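Local coordinates for protein ATP-dependent DNA helicase (Mycobacterium smegmatis, PDB 5V9X) that unwinds RNA:DNA hybrids as an ATP-dependent helicase, tracking 3'-to-5' along single-stranded DNA, here bound together with an ATP analogue, at residues I138-R143 with V162-P167; D682-V687 with R852-E857; I549-M554 with G796-L801. All coordinates share one frame; numbering follows the deposited sequence.

Interaction 1 of 3, residues I138-R143 with V162-P167; sequences ITVGVR and VLITTP. With nucleotides of chain B.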
loop_
_atom_site.group_PDB
_atom_site.type_symbol
_atom_site.label_atom_id
_atom_site.label_comp_id
_atom_site.label_asym_id
_atom_site.label_seq_id
_atom_site.Cartn_x
_atom_site.Cartn_y
_atom_site.Cartn_z
ATOM N N ILE A 138 17.542 -26.072 15.295
ATOM C CA ILE A 138 16.663 -24.909 15.239
ATOM C C ILE A 138 15.696 -25.118 14.080
ATOM O O ILE A 138 16.111 -25.155 12.914
ATOM C CB ILE A 138 17.453 -23.604 15.075
ATOM C CG1 ILE A 138 18.311 -23.345 16.317
ATOM C CG2 ILE A 138 16.515 -22.442 14.798
ATOM C CD1 ILE A 138 19.304 -22.213 16.155
ATOM N N THR A 139 14.410 -25.249 14.395
ATOM C CA THR A 139 13.389 -25.486 13.386
ATOM C C THR A 139 12.817 -24.167 12.876
ATOM O O THR A 139 12.761 -23.168 13.598
ATOM C CB THR A 139 12.265 -26.359 13.950
ATOM O OG1 THR A 139 11.758 -25.771 15.154
ATOM C CG2 THR A 139 12.781 -27.750 14.263
ATOM N N VAL A 140 12.403 -24.172 11.608
ATOM C CA VAL A 140 11.868 -22.991 10.934
ATOM C C VAL A 140 10.655 -23.420 10.119
ATOM O O VAL A 140 10.763 -24.308 9.266
ATOM C CB VAL A 140 12.907 -22.321 10.016
ATOM C CG1 VAL A 140 12.314 -21.080 9.365
ATOM C CG2 VAL A 140 14.178 -21.977 10.786
ATOM N N GLY A 141 9.508 -22.788 10.365
ATOM C CA GLY A 141 8.299 -23.109 9.643
ATOM C C GLY A 141 7.659 -21.866 9.055
ATOM O O GLY A 141 7.862 -20.748 9.530
ATOM N N VAL A 142 6.880 -22.084 7.997
ATOM C CA VAL A 142 6.129 -21.025 7.332
ATOM C C VAL A 142 4.656 -21.395 7.372
ATOM O O VAL A 142 4.272 -22.487 6.931
ATOM C CB VAL A 142 6.591 -20.804 5.883
ATOM C CG1 VAL A 142 5.685 -19.799 5.188
ATOM C CG2 VAL A 142 8.018 -20.318 5.859
ATOM N N ARG A 143 3.833 -20.488 7.891
ATOM C CA ARG A 143 2.384 -20.645 7.899
ATOM C C ARG A 143 1.772 -19.485 7.126
ATOM O O ARG A 143 1.792 -18.342 7.595
ATOM C CB ARG A 143 1.840 -20.705 9.324
ATOM C CG ARG A 143 0.330 -20.548 9.412
ATOM C CD ARG A 143 -0.412 -21.629 8.634
ATOM N NE ARG A 143 -1.838 -21.336 8.555
ATOM C CZ ARG A 143 -2.701 -21.559 9.541
ATOM N NH1 ARG A 143 -2.283 -22.081 10.686
ATOM N NH2 ARG A 143 -3.983 -21.259 9.385
ATOM N N VAL A 162 11.185 -21.070 14.977
ATOM C CA VAL A 162 10.998 -19.811 14.266
ATOM C C VAL A 162 9.767 -19.964 13.385
ATOM O O VAL A 162 9.787 -20.713 12.400
ATOM C CB VAL A 162 12.228 -19.435 13.429
ATOM C CG1 VAL A 162 11.973 -18.144 12.664
ATOM C CG2 VAL A 162 13.460 -19.314 14.313
ATOM N N LEU A 163 8.694 -19.260 13.729
ATOM C CA LEU A 163 7.475 -19.264 12.932
ATOM C C LEU A 163 7.458 -18.035 12.034
ATOM O O LEU A 163 7.546 -16.902 12.519
ATOM C CB LEU A 163 6.227 -19.292 13.815
ATOM C CG LEU A 163 4.924 -19.401 13.022
ATOM C CD1 LEU A 163 4.865 -20.729 12.276
ATOM C CD2 LEU A 163 3.711 -19.230 13.924
ATOM N N ILE A 164 7.352 -18.265 10.730
ATOM C CA ILE A 164 7.220 -17.211 9.731
ATOM C C ILE A 164 5.782 -17.228 9.236
ATOM O O ILE A 164 5.256 -18.292 8.890
ATOM C CB ILE A 164 8.208 -17.416 8.569
ATOM C CG1 ILE A 164 9.653 -17.359 9.075
ATOM C CG2 ILE A 164 7.972 -16.389 7.483
ATOM C CD1 ILE A 164 10.676 -17.757 8.033
ATOM N N THR A 165 5.142 -16.063 9.206
ATOM C CA THR A 165 3.726 -16.009 8.861
ATOM C C THR A 165 3.374 -14.600 8.391
ATOM O O THR A 165 4.238 -13.729 8.264
ATOM C CB THR A 165 2.860 -16.439 10.050
ATOM O OG1 THR A 165 1.479 -16.404 9.673
ATOM C CG2 THR A 165 3.079 -15.512 11.241
ATOM N N THR A 166 2.090 -14.390 8.131
ATOM C CA THR A 166 1.508 -13.121 7.728
ATOM C C THR A 166 0.631 -12.563 8.844
ATOM O O THR A 166 0.291 -13.272 9.798
ATOM C CB THR A 166 0.674 -13.303 6.452
ATOM O OG1 THR A 166 -0.391 -14.231 6.700
ATOM C CG2 THR A 166 1.542 -13.813 5.311
ATOM N N PRO A 167 0.254 -11.281 8.769
ATOM C CA PRO A 167 -0.693 -10.759 9.767
ATOM C C PRO A 167 -2.028 -11.476 9.738
ATOM O O PRO A 167 -2.586 -11.791 10.796
ATOM C CB PRO A 167 -0.829 -9.279 9.380
ATOM C CG PRO A 167 0.419 -8.963 8.633
ATOM C CD PRO A 167 0.760 -10.214 7.885
ATOM P P DG B 12 -7.193 -22.203 9.938
ATOM O OP1 DG B 12 -6.154 -21.414 10.635
ATOM O OP2 DG B 12 -6.805 -23.228 8.942
ATOM O "O5'" DG B 12 -8.095 -22.897 11.045
ATOM C "C5'" DG B 12 -8.920 -22.097 11.863
ATOM C "C4'" DG B 12 -10.065 -22.912 12.412
ATOM O "O4'" DG B 12 -10.885 -23.377 11.318
ATOM C "C3'" DG B 12 -9.638 -24.147 13.202
ATOM O "O3'" DG B 12 -10.232 -24.115 14.482
ATOM C "C2'" DG B 12 -10.136 -25.332 12.366
ATOM C "C1'" DG B 12 -11.244 -24.719 11.523
ATOM N N9 DG B 12 -11.385 -25.345 10.214
ATOM C C8 DG B 12 -10.372 -25.759 9.383
ATOM N N7 DG B 12 -10.796 -26.279 8.264
ATOM C C5 DG B 12 -12.181 -26.200 8.358
ATOM C C6 DG B 12 -13.180 -26.608 7.442
ATOM O O6 DG B 12 -13.034 -27.138 6.332
ATOM N N1 DG B 12 -14.461 -26.349 7.927
ATOM C C2 DG B 12 -14.739 -25.767 9.142
ATOM N N2 DG B 12 -16.037 -25.597 9.436
ATOM N N3 DG B 12 -13.811 -25.379 10.009
ATOM C C4 DG B 12 -12.559 -25.626 9.552
ATOM P P DC B 10 -2.311 -15.381 3.909
ATOM O OP1 DC B 10 -1.938 -15.568 5.329
ATOM O OP2 DC B 10 -1.546 -16.063 2.842
ATOM O "O5'" DC B 10 -3.836 -15.801 3.717
ATOM C "C5'" DC B 10 -4.789 -15.470 4.701
ATOM C "C4'" DC B 10 -6.168 -15.913 4.261
ATOM O "O4'" DC B 10 -6.675 -15.000 3.261
ATOM C "C3'" DC B 10 -6.218 -17.309 3.629
ATOM O "O3'" DC B 10 -7.143 -18.113 4.320
ATOM C "C2'" DC B 10 -6.671 -17.052 2.189
ATOM C "C1'" DC B 10 -7.415 -15.739 2.327
ATOM N N1 DC B 10 -7.500 -14.966 1.061
ATOM C C2 DC B 10 -8.698 -14.332 0.723
ATOM O O2 DC B 10 -9.662 -14.422 1.495
ATOM N N3 DC B 10 -8.769 -13.632 -0.438
ATOM C C4 DC B 10 -7.701 -13.562 -1.238
ATOM N N4 DC B 10 -7.815 -12.865 -2.373
ATOM C C5 DC B 10 -6.471 -14.206 -0.910
ATOM C C6 DC B 10 -6.415 -14.890 0.236
#
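A beta-alpha-beta unit at the margin of a seven-stranded parallel sheet, in the DEAD/DEAH box helicase region, pairs 140-143 with 162-165 and carries the ends of both segments to the bound DNA. Four backbone bonds set the parallel register. V162 N reaches T139 O, G141 N meets V162 O at 2.9 Å, I164 N meets G141 O at 2.8 Å, and R143 N meets I164 O, also at 2.8 Å. On one face of the sheet V140 and V162 stand side by side, while V140 CG1 reaches the tip of I164, CD1, 3.9 Å away. V142 CG2 lies 4.0 Å from I164 CB, and helix 107-116 covers I164. T165 OG1, turned anti to the backbone N (chi1 -179°), donates to R143 O at 2.9 Å, adding a side-chain bond beside the four backbone ones. R143 starts out on the face of L163 and T165, then bends at chi2 (60°), and its guanidinium meets a phosphate edge-on: NH2 donates to OP1 of DG12 of chain B. T166, the N-cap of helix 167-174, bonds through OG1 to OP1 of DC10 of chain B and to S169 N. One charged and one neutral donor therefore hold phosphates two nucleotides apart, a grip on the DNA backbone that should depend little on base sequence.

Interaction 2 of 3, residues D682-V687 with R852-E857; sequences DTTFVV and RLRIVE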
loop_
_atom_site.group_PDB
_atom_site.type_symbol
_atom_site.label_atom_id
_atom_site.label_comp_id
_atom_site.label_asym_id
_atom_site.label_seq_id
_atom_site.Cartn_x
_atom_site.Cartn_y
_atom_site.Cartn_z
ATOM N N ASP A 682 2.441 24.230 -8.128
ATOM C CA ASP A 682 2.128 24.349 -6.710
ATOM C C ASP A 682 1.696 25.758 -6.327
ATOM O O ASP A 682 1.102 25.940 -5.259
ATOM C CB ASP A 682 3.339 23.936 -5.873
ATOM C CG ASP A 682 4.582 24.735 -6.218
ATOM O OD1 ASP A 682 4.690 25.201 -7.371
ATOM O OD2 ASP A 682 5.452 24.899 -5.337
ATOM N N THR A 683 1.982 26.755 -7.167
ATOM C CA THR A 683 1.634 28.135 -6.869
ATOM C C THR A 683 0.549 28.705 -7.770
ATOM O O THR A 683 -0.033 29.737 -7.422
ATOM C CB THR A 683 2.877 29.033 -6.970
ATOM O OG1 THR A 683 3.326 29.085 -8.329
ATOM C CG2 THR A 683 3.994 28.495 -6.093
ATOM N N THR A 684 0.266 28.076 -8.911
ATOM C CA THR A 684 -0.717 28.595 -9.857
ATOM C C THR A 684 -1.623 27.461 -10.315
ATOM O O THR A 684 -1.151 26.496 -10.923
ATOM C CB THR A 684 -0.043 29.247 -11.074
ATOM O OG1 THR A 684 0.467 28.229 -11.944
ATOM C CG2 THR A 684 1.106 30.150 -10.650
ATOM N N PHE A 685 -2.916 27.579 -10.022
ATOM C CA PHE A 685 -3.925 26.715 -10.616
ATOM C C PHE A 685 -4.431 27.352 -11.904
ATOM O O PHE A 685 -4.434 28.577 -12.050
ATOM C CB PHE A 685 -5.106 26.488 -9.665
ATOM C CG PHE A 685 -4.759 25.731 -8.409
ATOM C CD1 PHE A 685 -3.533 25.104 -8.262
ATOM C CD2 PHE A 685 -5.680 25.637 -7.375
ATOM C CE1 PHE A 685 -3.231 24.410 -7.104
ATOM C CE2 PHE A 685 -5.385 24.944 -6.219
ATOM C CZ PHE A 685 -4.159 24.330 -6.081
ATOM N N VAL A 686 -4.866 26.512 -12.838
ATOM C CA VAL A 686 -5.405 26.975 -14.113
ATOM C C VAL A 686 -6.819 26.435 -14.265
ATOM O O VAL A 686 -7.035 25.218 -14.202
ATOM C CB VAL A 686 -4.530 26.547 -15.300
ATOM C CG1 VAL A 686 -5.227 26.888 -16.610
ATOM C CG2 VAL A 686 -3.172 27.225 -15.226
ATOM N N VAL A 687 -7.773 27.335 -14.472
ATOM C CA VAL A 687 -9.148 26.969 -14.782
ATOM C C VAL A 687 -9.331 27.128 -16.285
ATOM O O VAL A 687 -9.258 28.241 -16.819
ATOM C CB VAL A 687 -10.152 27.819 -13.993
ATOM C CG1 VAL A 687 -11.563 27.538 -14.466
ATOM C CG2 VAL A 687 -10.017 27.531 -12.505
ATOM N N ARG A 852 -1.521 33.922 -2.251
ATOM C CA ARG A 852 -0.259 33.210 -2.383
ATOM C C ARG A 852 -0.351 32.016 -3.322
ATOM O O ARG A 852 0.688 31.505 -3.754
ATOM C CB ARG A 852 0.235 32.744 -1.006
ATOM C CG ARG A 852 0.802 33.871 -0.152
ATOM C CD ARG A 852 1.123 33.423 1.268
ATOM N NE ARG A 852 1.778 34.488 2.022
ATOM C CZ ARG A 852 1.919 34.498 3.344
ATOM N NH1 ARG A 852 1.442 33.499 4.073
ATOM N NH2 ARG A 852 2.531 35.515 3.938
ATOM N N LEU A 853 -1.562 31.562 -3.641
ATOM C CA LEU A 853 -1.794 30.562 -4.676
ATOM C C LEU A 853 -2.598 31.239 -5.779
ATOM O O LEU A 853 -3.782 31.543 -5.592
ATOM C CB LEU A 853 -2.526 29.340 -4.117
ATOM C CG LEU A 853 -2.260 27.975 -4.766
ATOM C CD1 LEU A 853 -2.884 26.868 -3.933
ATOM C CD2 LEU A 853 -2.777 27.912 -6.196
ATOM N N ARG A 854 -1.951 31.489 -6.913
ATOM C CA ARG A 854 -2.598 32.165 -8.025
ATOM C C ARG A 854 -3.647 31.259 -8.668
ATOM O O ARG A 854 -3.611 30.032 -8.543
ATOM C CB ARG A 854 -1.560 32.581 -9.070
ATOM C CG ARG A 854 -1.926 33.817 -9.880
ATOM C CD ARG A 854 -1.230 33.818 -11.237
ATOM N NE ARG A 854 0.165 33.391 -11.158
ATOM C CZ ARG A 854 0.975 33.288 -12.207
ATOM N NH1 ARG A 854 0.532 33.586 -13.420
ATOM N NH2 ARG A 854 2.230 32.890 -12.045
ATOM N N ILE A 855 -4.595 31.887 -9.360
ATOM C CA ILE A 855 -5.587 31.185 -10.168
ATOM C C ILE A 855 -5.756 31.952 -11.470
ATOM O O ILE A 855 -5.812 33.186 -11.472
ATOM C CB ILE A 855 -6.934 31.034 -9.432
ATOM C CG1 ILE A 855 -6.791 30.070 -8.256
ATOM C CG2 ILE A 855 -8.020 30.540 -10.380
ATOM C CD1 ILE A 855 -8.073 29.829 -7.516
ATOM N N VAL A 856 -5.823 31.222 -12.579
ATOM C CA VAL A 856 -5.888 31.812 -13.910
ATOM C C VAL A 856 -7.075 31.214 -14.652
ATOM O O VAL A 856 -7.212 29.988 -14.726
ATOM C CB VAL A 856 -4.584 31.578 -14.697
ATOM C CG1 VAL A 856 -4.697 32.145 -16.102
ATOM C CG2 VAL A 856 -3.398 32.192 -13.960
ATOM N N GLU A 857 -7.935 32.078 -15.191
ATOM C CA GLU A 857 -9.004 31.652 -16.083
ATOM C C GLU A 857 -8.532 31.777 -17.523
ATOM O O GLU A 857 -7.960 32.803 -17.908
ATOM C CB GLU A 857 -10.267 32.491 -15.883
ATOM C CG GLU A 857 -10.713 32.646 -14.450
ATOM C CD GLU A 857 -12.115 33.219 -14.339
ATOM O OE1 GLU A 857 -12.935 32.962 -15.248
ATOM O OE2 GLU A 857 -12.397 33.929 -13.350
#
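This is parallel strand pairing at the border of a mixed five-stranded sheet in the DEAD/H associated region, where 854-859, the outermost strand within this chain, lies along 684-691 although 164 residues separate the two segments. The pairing joins these two strands about 17 Å from the bound nucleic acid, measured between nearest atoms. R854 N donates to T683 O and F685 N to R854 O; farther along, V856 N bonds F685 O at 3.0 Å and V687 N bonds V856 O at 2.7 Å. On the face of T684, R854, V686 and V856, the side chains of T684 and R854 run alongside each other in the same direction, and the methyl CG2 of T684 sits over one face of the guanidinium, 3.3 Å from R854 NH2; a bend at chi3 (-42°) lays the guanidinium against this methyl. On the face of F685, I855 and V687 the packing is apolar: F685 CB lies 4.2 Å from I855 CG1, V687 CG2 touches I855 CG2, and helix 838-849 adds L844 beside F685 and I848 beside L853 and I855. L853, just before the strand, crosses the F685 ring in a CH-pi contact, with CD2 3.5 Å from the ring centroid and 9° off the normal, while CD1 reaches the far rim at CZ, 3.6 Å away.

Interaction 3 of 3, residues I549-M554 with G796-L801; sequences IPDRGM and GKRSPL. With nucleotides of chain B.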
loop_
_atom_site.group_PDB
_atom_site.type_symbol
_atom_site.label_atom_id
_atom_site.label_comp_id
_atom_site.label_asym_id
_atom_site.label_seq_id
_atom_site.Cartn_x
_atom_site.Cartn_y
_atom_site.Cartn_z
ATOM N N ILE A 549 -8.252 -6.510 4.467
ATOM C CA ILE A 549 -8.283 -6.163 3.042
ATOM C C ILE A 549 -9.712 -6.289 2.524
ATOM O O ILE A 549 -10.354 -7.331 2.736
ATOM C CB ILE A 549 -7.327 -7.058 2.253
ATOM C CG1 ILE A 549 -5.877 -6.747 2.634
ATOM C CG2 ILE A 549 -7.534 -6.873 0.757
ATOM C CD1 ILE A 549 -4.863 -7.680 2.008
ATOM N N PRO A 550 -10.251 -5.271 1.862
ATOM C CA PRO A 550 -11.654 -5.318 1.443
ATOM C C PRO A 550 -11.854 -6.065 0.136
ATOM O O PRO A 550 -10.959 -6.161 -0.708
ATOM C CB PRO A 550 -12.014 -3.837 1.282
ATOM C CG PRO A 550 -10.726 -3.201 0.879
ATOM C CD PRO A 550 -9.638 -3.956 1.602
ATOM N N ASP A 551 -13.063 -6.598 -0.023
ATOM C CA ASP A 551 -13.503 -7.169 -1.293
ATOM C C ASP A 551 -13.843 -6.022 -2.233
ATOM O O ASP A 551 -14.879 -5.368 -2.086
ATOM C CB ASP A 551 -14.704 -8.085 -1.096
ATOM C CG ASP A 551 -14.320 -9.452 -0.563
ATOM O OD1 ASP A 551 -13.109 -9.720 -0.420
ATOM O OD2 ASP A 551 -15.234 -10.262 -0.292
ATOM N N ARG A 552 -12.965 -5.762 -3.192
ATOM C CA ARG A 552 -13.243 -4.816 -4.259
ATOM C C ARG A 552 -13.631 -5.564 -5.528
ATOM O O ARG A 552 -13.368 -6.760 -5.679
ATOM C CB ARG A 552 -12.036 -3.912 -4.524
ATOM C CG ARG A 552 -12.141 -2.549 -3.872
ATOM C CD ARG A 552 -10.982 -2.295 -2.933
ATOM N NE ARG A 552 -11.143 -1.044 -2.198
ATOM C CZ ARG A 552 -10.234 -0.544 -1.367
ATOM N NH1 ARG A 552 -9.090 -1.187 -1.164
ATOM N NH2 ARG A 552 -10.467 0.601 -0.739
ATOM N N GLY A 553 -14.271 -4.843 -6.440
ATOM C CA GLY A 553 -14.675 -5.430 -7.699
ATOM C C GLY A 553 -15.333 -4.438 -8.629
ATOM O O GLY A 553 -15.954 -3.468 -8.184
ATOM N N MET A 554 -15.207 -4.677 -9.929
ATOM C CA MET A 554 -15.723 -3.770 -10.939
ATOM C C MET A 554 -17.003 -4.322 -11.549
ATOM O O MET A 554 -17.142 -5.532 -11.748
ATOM C CB MET A 554 -14.687 -3.528 -12.036
ATOM C CG MET A 554 -13.457 -2.787 -11.553
ATOM S SD MET A 554 -12.908 -1.537 -12.728
ATOM C CE MET A 554 -12.414 -2.568 -14.105
ATOM N N GLY A 796 -19.421 -20.313 6.282
ATOM C CA GLY A 796 -17.980 -20.380 6.141
ATOM C C GLY A 796 -17.464 -19.831 4.827
ATOM O O GLY A 796 -16.443 -20.298 4.314
ATOM N N LYS A 797 -18.153 -18.837 4.273
ATOM C CA LYS A 797 -17.755 -18.262 2.995
ATOM C C LYS A 797 -18.147 -16.794 2.963
ATOM O O LYS A 797 -19.287 -16.448 3.285
ATOM C CB LYS A 797 -18.403 -19.016 1.827
ATOM C CG LYS A 797 -17.506 -19.151 0.609
ATOM C CD LYS A 797 -18.114 -20.073 -0.437
ATOM C CE LYS A 797 -19.273 -19.405 -1.154
ATOM N NZ LYS A 797 -19.874 -20.303 -2.176
ATOM N N ARG A 798 -17.201 -15.941 2.584
ATOM C CA ARG A 798 -17.485 -14.519 2.445
ATOM C C ARG A 798 -18.464 -14.305 1.297
ATOM O O ARG A 798 -18.247 -14.794 0.183
ATOM C CB ARG A 798 -16.191 -13.741 2.204
ATOM C CG ARG A 798 -16.213 -12.315 2.725
ATOM C CD ARG A 798 -14.866 -11.624 2.541
ATOM N NE ARG A 798 -13.754 -12.442 3.014
ATOM C CZ ARG A 798 -12.790 -12.917 2.233
ATOM N NH1 ARG A 798 -12.790 -12.645 0.934
ATOM N NH2 ARG A 798 -11.817 -13.656 2.749
ATOM N N SER A 799 -19.545 -13.583 1.576
ATOM C CA SER A 799 -20.612 -13.416 0.602
ATOM C C SER A 799 -20.080 -12.759 -0.672
ATOM O O SER A 799 -19.143 -11.957 -0.622
ATOM C CB SER A 799 -21.743 -12.577 1.193
ATOM O OG SER A 799 -21.248 -11.361 1.727
ATOM N N PRO A 800 -20.651 -13.096 -1.828
ATOM C CA PRO A 800 -20.236 -12.445 -3.076
ATOM C C PRO A 800 -20.481 -10.945 -3.028
ATOM O O PRO A 800 -21.250 -10.434 -2.212
ATOM C CB PRO A 800 -21.106 -13.124 -4.142
ATOM C CG PRO A 800 -22.253 -13.712 -3.385
ATOM C CD PRO A 800 -21.702 -14.101 -2.053
ATOM N N LEU A 801 -19.805 -10.233 -3.931
ATOM C CA LEU A 801 -19.819 -8.776 -3.877
ATOM C C LEU A 801 -21.215 -8.219 -4.129
ATOM O O LEU A 801 -21.616 -7.231 -3.504
ATOM C CB LEU A 801 -18.816 -8.206 -4.879
ATOM C CG LEU A 801 -18.284 -6.808 -4.571
ATOM C CD1 LEU A 801 -17.792 -6.723 -3.136
ATOM C CD2 LEU A 801 -17.164 -6.478 -5.525
ATOM P P DG B 9 0.409 -11.472 -0.930
ATOM O OP1 DG B 9 1.772 -11.932 -0.584
ATOM O OP2 DG B 9 -0.191 -11.835 -2.235
ATOM O "O5'" DG B 9 -0.592 -11.934 0.217
ATOM C "C5'" DG B 9 -0.418 -11.446 1.540
ATOM C "C4'" DG B 9 -1.588 -11.843 2.418
ATOM O "O4'" DG B 9 -2.757 -11.075 2.041
ATOM C "C3'" DG B 9 -1.987 -13.311 2.330
ATOM O "O3'" DG B 9 -2.308 -13.801 3.621
ATOM C "C2'" DG B 9 -3.207 -13.295 1.410
ATOM C "C1'" DG B 9 -3.826 -11.938 1.719
ATOM N N9 DG B 9 -4.544 -11.359 0.588
ATOM C C8 DG B 9 -4.027 -11.052 -0.647
ATOM N N7 DG B 9 -4.904 -10.540 -1.463
ATOM C C5 DG B 9 -6.077 -10.500 -0.724
ATOM C C6 DG B 9 -7.362 -10.041 -1.088
ATOM O O6 DG B 9 -7.730 -9.565 -2.170
ATOM N N1 DG B 9 -8.273 -10.175 -0.043
ATOM C C2 DG B 9 -7.975 -10.688 1.199
ATOM N N2 DG B 9 -8.987 -10.738 2.080
ATOM N N3 DG B 9 -6.770 -11.123 1.553
ATOM C C4 DG B 9 -5.874 -10.999 0.542
ATOM P P DT B 8 -1.391 -9.077 -5.798
ATOM O OP1 DT B 8 -0.358 -9.926 -6.426
ATOM O OP2 DT B 8 -2.820 -9.404 -5.989
ATOM O "O5'" DT B 8 -1.108 -8.992 -4.227
ATOM C "C5'" DT B 8 0.100 -8.407 -3.752
ATOM C "C4'" DT B 8 -0.021 -8.033 -2.286
ATOM O "O4'" DT B 8 -0.890 -6.897 -2.138
ATOM C "C3'" DT B 8 -0.630 -9.110 -1.401
ATOM O "O3'" DT B 8 0.405 -9.870 -0.807
ATOM C "C2'" DT B 8 -1.433 -8.321 -0.343
ATOM C "C1'" DT B 8 -1.343 -6.865 -0.812
ATOM N N1 DT B 8 -2.646 -6.138 -0.777
ATOM C C2 DT B 8 -2.806 -5.092 0.101
ATOM O O2 DT B 8 -1.932 -4.719 0.860
ATOM N N3 DT B 8 -4.035 -4.490 0.055
ATOM C C4 DT B 8 -5.100 -4.826 -0.763
ATOM O O4 DT B 8 -6.169 -4.224 -0.729
ATOM C C5 DT B 8 -4.865 -5.934 -1.658
ATOM C C7 DT B 8 -5.943 -6.389 -2.594
ATOM C C6 DT B 8 -3.663 -6.529 -1.622
ATOM P P DC B 10 -2.311 -15.381 3.909
ATOM O OP1 DC B 10 -1.938 -15.568 5.329
ATOM O OP2 DC B 10 -1.546 -16.063 2.842
ATOM O "O5'" DC B 10 -3.836 -15.801 3.717
ATOM C "C5'" DC B 10 -4.789 -15.470 4.701
ATOM C "C4'" DC B 10 -6.168 -15.913 4.261
ATOM O "O4'" DC B 10 -6.675 -15.000 3.261
ATOM C "C3'" DC B 10 -6.218 -17.309 3.629
ATOM O "O3'" DC B 10 -7.143 -18.113 4.320
ATOM C "C2'" DC B 10 -6.671 -17.052 2.189
ATOM C "C1'" DC B 10 -7.415 -15.739 2.327
ATOM N N1 DC B 10 -7.500 -14.966 1.061
ATOM C C2 DC B 10 -8.698 -14.332 0.723
ATOM O O2 DC B 10 -9.662 -14.422 1.495
ATOM N N3 DC B 10 -8.769 -13.632 -0.438
ATOM C C4 DC B 10 -7.701 -13.562 -1.238
ATOM N N4 DC B 10 -7.815 -12.865 -2.373
ATOM C C5 DC B 10 -6.471 -14.206 -0.910
ATOM C C6 DC B 10 -6.415 -14.890 0.236
#
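R798 NH2 donates to O2 of DC10 of chain B at 2.6 Å, in a nearly straight bond (165° at the hydrogen) that enters the guanidinium edge in its plane. The neighbouring nitrogen, NH1, makes a salt bridge with D551 OD1 at 3.2 Å; as a hydrogen bond it is weak, the angle at the hydrogen being only 123°, and the carboxylate and guanidinium planes are turned well apart. The other carboxylate oxygen, OD2, lies against the arginine chain, 3.2 Å from R798 CD. A bend at chi3 (-49°) lets the group meet both the carboxylate and the base, and S545 O takes a weak bond from NE. The contact thus joins two loops from different family regions, one in the winged helix region of this large helicase-related protein and the other leading into helix 801-815 of the DEAD/H associated region. L801, in the first turn of that helix, spreads its branches along the backbone of 551-553: CD1 comes within 3.4 Å of D551 O, and CD2 within 3.4 Å of G553 N. On the DNA side I549 wedges between two bases, its CG2 3.3 Å from O4 of DT8 of chain B and 3.5 Å from N1 of DG9 of chain B.

Interactions 1 and 2 are both parallel strand pairings at the margins of sheets, yet they lie on opposite sides of the chain's centre, with centres 54 Å apart, and no secondary-structure element is common to them. Interaction 1 is the buried one and runs out at the DNA backbone; interaction 2 is partly buried and remote from the nucleic acid. Interaction 3 is a surface contact without regular strands, resting on a salt bridge and leucine packing, and it meets bases where interaction 1 meets phosphates. These two touch DC10 of chain B from different ends, and their nearest atoms are about 9 Å apart. Segment 796-801 belongs to the same family region as interaction 2.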